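Local coordinates for protein GDNF family receptor alpha-3 (Homo sapiens, PDB 2GH0) that serves as the cell-surface receptor for the neurotrophic factor artemin, whose binding leads to autophosphorylation and activation of RET, at residues L99-L104 against T148-N153. Residues are numbered along the deposited sequence; the frame is centred on the assembly and turned at random.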
ATOM      1  N   LEU C  99      11.859 -13.853  56.534  1.00 30.47           N
ATOM      2  CA  LEU C  99      12.258 -12.629  57.267  1.00 31.08           C
ATOM      3  C   LEU C  99      13.186 -11.726  56.461  1.00 32.50           C
ATOM      4  O   LEU C  99      13.040 -10.501  56.515  1.00 35.38           O
ATOM      5  CB  LEU C  99      12.904 -12.954  58.635  1.00 30.25           C
ATOM      6  CG  LEU C  99      11.973 -13.698  59.595  1.00 29.60           C
ATOM      7  CD1 LEU C  99      12.764 -14.112  60.810  1.00 31.62           C
ATOM      8  CD2 LEU C  99      10.707 -12.865  59.922  1.00 32.54           C
ATOM      9  N   GLU C 100      14.135 -12.312  55.729  1.00 32.43           N
ATOM     10  CA  GLU C 100      14.849 -11.571  54.634  1.00 32.39           C
ATOM     11  C   GLU C 100      13.993 -10.968  53.530  1.00 33.69           C
ATOM     12  O   GLU C 100      14.208  -9.838  53.093  1.00 34.41           O
ATOM     13  CB  GLU C 100      15.872 -12.511  54.012  1.00 33.81           C
ATOM     14  CG  GLU C 100      16.941 -12.754  55.041  1.00 39.36           C
ATOM     15  CD  GLU C 100      17.332 -11.435  55.705  1.00 49.94           C
ATOM     16  OE1 GLU C 100      17.620 -10.489  54.859  1.00 51.58           O
ATOM     17  OE2 GLU C 100      17.368 -11.351  57.020  1.00 50.95           O
ATOM     18  N   LEU C 101      13.069 -11.754  53.016  1.00 31.87           N
ATOM     19  CA  LEU C 101      12.095 -11.242  52.051  1.00 31.60           C
ATOM     20  C   LEU C 101      11.283 -10.016  52.560  1.00 31.93           C
ATOM     21  O   LEU C 101      11.122  -9.009  51.839  1.00 32.31           O
ATOM     22  CB  LEU C 101      11.145 -12.393  51.693  1.00 32.42           C
ATOM     23  CG  LEU C 101      10.285 -12.239  50.443  1.00 30.38           C
ATOM     24  CD1 LEU C 101      11.145 -11.903  49.155  1.00 35.20           C
ATOM     25  CD2 LEU C 101       9.340 -13.479  50.235  1.00 34.36           C
ATOM     26  N   ARG C 102      10.694 -10.119  53.768  1.00 31.85           N
ATOM     27  CA  ARG C 102      10.014  -8.965  54.376  1.00 31.97           C
ATOM     28  C   ARG C 102      10.920  -7.751  54.513  1.00 31.42           C
ATOM     29  O   ARG C 102      10.476  -6.623  54.366  1.00 32.33           O
ATOM     30  CB  ARG C 102       9.507  -9.307  55.778  1.00 32.82           C
ATOM     31  CG  ARG C 102       8.436  -8.305  56.265  1.00 35.65           C
ATOM     32  CD  ARG C 102       7.829  -8.673  57.645  1.00 34.03           C
ATOM     33  NE  ARG C 102       8.904  -8.869  58.636  1.00 34.46           N
ATOM     34  CZ  ARG C 102       8.709  -9.359  59.860  1.00 36.52           C
ATOM     35  NH1 ARG C 102       7.483  -9.625  60.254  1.00 38.39           N
ATOM     36  NH2 ARG C 102       9.732  -9.530  60.703  1.00 34.70           N
ATOM     37  N   ARG C 103      12.190  -7.989  54.798  1.00 28.52           N
ATOM     38  CA  ARG C 103      13.164  -6.893  54.925  1.00 30.74           C
ATOM     39  C   ARG C 103      13.373  -6.174  53.582  1.00 33.49           C
ATOM     40  O   ARG C 103      13.702  -4.876  53.555  1.00 31.48           O
ATOM     41  CB  ARG C 103      14.485  -7.428  55.385  1.00 30.90           C
ATOM     42  CG  ARG C 103      15.479  -6.225  55.746  1.00 29.43           C
ATOM     43  CD  ARG C 103      16.589  -6.779  56.549  1.00 39.19           C
ATOM     44  NE  ARG C 103      17.882  -6.550  55.888  1.00 48.83           N
ATOM     45  CZ  ARG C 103      18.304  -7.267  54.837  1.00 50.44           C
ATOM     46  NH1 ARG C 103      17.525  -8.263  54.301  1.00 51.50           N
ATOM     47  NH2 ARG C 103      19.515  -6.963  54.332  1.00 53.32           N
ATOM     48  N   LEU C 104      13.224  -7.021  52.503  1.00 33.37           N
ATOM     49  CA  LEU C 104      13.388  -6.471  51.147  1.00 34.70           C
ATOM     50  C   LEU C 104      12.111  -5.694  50.887  1.00 35.45           C
ATOM     51  O   LEU C 104      12.164  -4.579  50.365  1.00 36.44           O
ATOM     52  CB  LEU C 104      13.628  -7.566  50.087  1.00 34.58           C
ATOM     53  CG  LEU C 104      13.618  -7.146  48.580  1.00 35.31           C
ATOM     54  CD1 LEU C 104      14.718  -6.136  48.217  1.00 34.57           C
ATOM     55  CD2 LEU C 104      13.661  -8.355  47.638  1.00 35.73           C
ATOM     56  N   THR C 148       4.590  -7.239  44.260  1.00 35.11           N
ATOM     57  CA  THR C 148       5.570  -6.726  45.235  1.00 36.93           C
ATOM     58  C   THR C 148       6.619  -7.806  45.524  1.00 36.31           C
ATOM     59  O   THR C 148       6.524  -8.928  45.021  1.00 35.77           O
ATOM     60  CB  THR C 148       4.919  -6.343  46.573  1.00 38.10           C
ATOM     61  OG1 THR C 148       4.438  -7.541  47.239  1.00 36.11           O
ATOM     62  CG2 THR C 148       3.793  -5.301  46.407  1.00 38.60           C
ATOM     63  N   ALA C 149       7.606  -7.492  46.357  1.00 36.63           N
ATOM     64  CA  ALA C 149       8.514  -8.524  46.839  1.00 36.89           C
ATOM     65  C   ALA C 149       7.758  -9.612  47.613  1.00 37.17           C
ATOM     66  O   ALA C 149       8.216 -10.763  47.667  1.00 39.66           O
ATOM     67  CB  ALA C 149       9.648  -7.922  47.725  1.00 38.01           C
ATOM     68  N   MET C 150       6.607  -9.280  48.204  1.00 35.23           N
ATOM     69  CA  MET C 150       5.860 -10.261  48.967  1.00 34.52           C
ATOM     70  C   MET C 150       4.732 -10.858  48.165  1.00 33.29           C
ATOM     71  O   MET C 150       3.626 -10.943  48.699  1.00 34.90           O
ATOM     72  CB  MET C 150       5.216  -9.625  50.207  1.00 34.30           C
ATOM     73  CG  MET C 150       6.187  -8.930  51.158  1.00 40.31           C
ATOM     74  SD  MET C 150       7.155 -10.043  52.113  1.00 44.00           S
ATOM     75  CE  MET C 150       6.217 -10.358  53.570  1.00 43.09           C
ATOM     76  N   THR C 151       4.989 -11.345  46.945  1.00 33.02           N
ATOM     77  CA  THR C 151       3.870 -11.809  46.074  1.00 32.99           C
ATOM     78  C   THR C 151       3.419 -13.168  46.544  1.00 33.17           C
ATOM     79  O   THR C 151       4.257 -14.102  46.596  1.00 33.56           O
ATOM     80  CB  THR C 151       4.303 -11.856  44.547  1.00 32.89           C
ATOM     81  OG1 THR C 151       4.448 -10.516  44.093  1.00 33.46           O
ATOM     82  CG2 THR C 151       3.275 -12.593  43.661  1.00 31.04           C
ATOM     83  N   PRO C 152       2.134 -13.302  46.927  1.00 33.69           N
ATOM     84  CA  PRO C 152       1.584 -14.601  47.290  1.00 32.86           C
ATOM     85  C   PRO C 152       1.054 -15.397  46.081  1.00 33.97           C
ATOM     86  O   PRO C 152       0.714 -14.794  44.994  1.00 33.31           O
ATOM     87  CB  PRO C 152       0.406 -14.207  48.199  1.00 34.19           C
ATOM     88  CG  PRO C 152      -0.111 -12.956  47.656  1.00 34.03           C
ATOM     89  CD  PRO C 152       1.102 -12.238  47.058  1.00 33.70           C
ATOM     90  N   ASN C 153       0.942 -16.719  46.207  1.00 33.00           N
ATOM     91  CA  ASN C 153       0.338 -17.446  45.066  1.00 32.95           C
ATOM     92  C   ASN C 153      -0.146 -18.823  45.504  1.00 32.72           C
ATOM     93  O   ASN C 153       0.285 -19.318  46.525  1.00 31.72           O
ATOM     94  CB  ASN C 153       1.389 -17.651  43.950  1.00 32.87           C
ATOM     95  CG  ASN C 153       0.758 -18.140  42.614  1.00 34.79           C
ATOM     96  OD1 ASN C 153      -0.363 -17.743  42.278  1.00 37.42           O
ATOM     97  ND2 ASN C 153       1.491 -19.031  41.871  1.00 33.84           N
TER
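L101, R102 and L104 on helix 98-106 pack against A149 and M150, which lie in the ST turn that leads into strand 152-154. Both segments belong to the second GDNF/GAS1 domain of this chain, a disulfide-rich helical unit. The contact is van der Waals packing, part of it against backbone atoms. The end of L101 reaches the turn, with CG anti to the backbone N (chi1 -164°). Its CD1 comes 3.5 Å from A149 O, and CG lies 4.2 Å from M150 SD. The L101 and M150 side chains run past each other in opposite directions. L104 touches the turn from one helical turn further on than L101, its CD2 4.0 Å from A149 CB. An alanine in place of L101 would probably open a gap beside A149 O and leave M150 SD with less side-chain packing on this side.

Hydrogen bonds within 148-151 brace this part of the chain. In the ST turn, T148 OG1 accepts from M150 N at 2.9 Å. T151 OG1 donates back to T148 O at 2.8 Å, tilted 18° from the carbonyl plane.

M150 is bent at both chi2 and chi3. The bend sets SD against the backbone at R102, 3.8 Å from R102 CA. The M150 side chain also touches C111 and L115 of helix 109-121, so the residue bridges two helices. R102 gives its backbone and the first carbons of its side chain; its guanidinium NH2 forms a salt bridge with E177. Across the contact, M150 CE ends 4.0 Å from R102 CG.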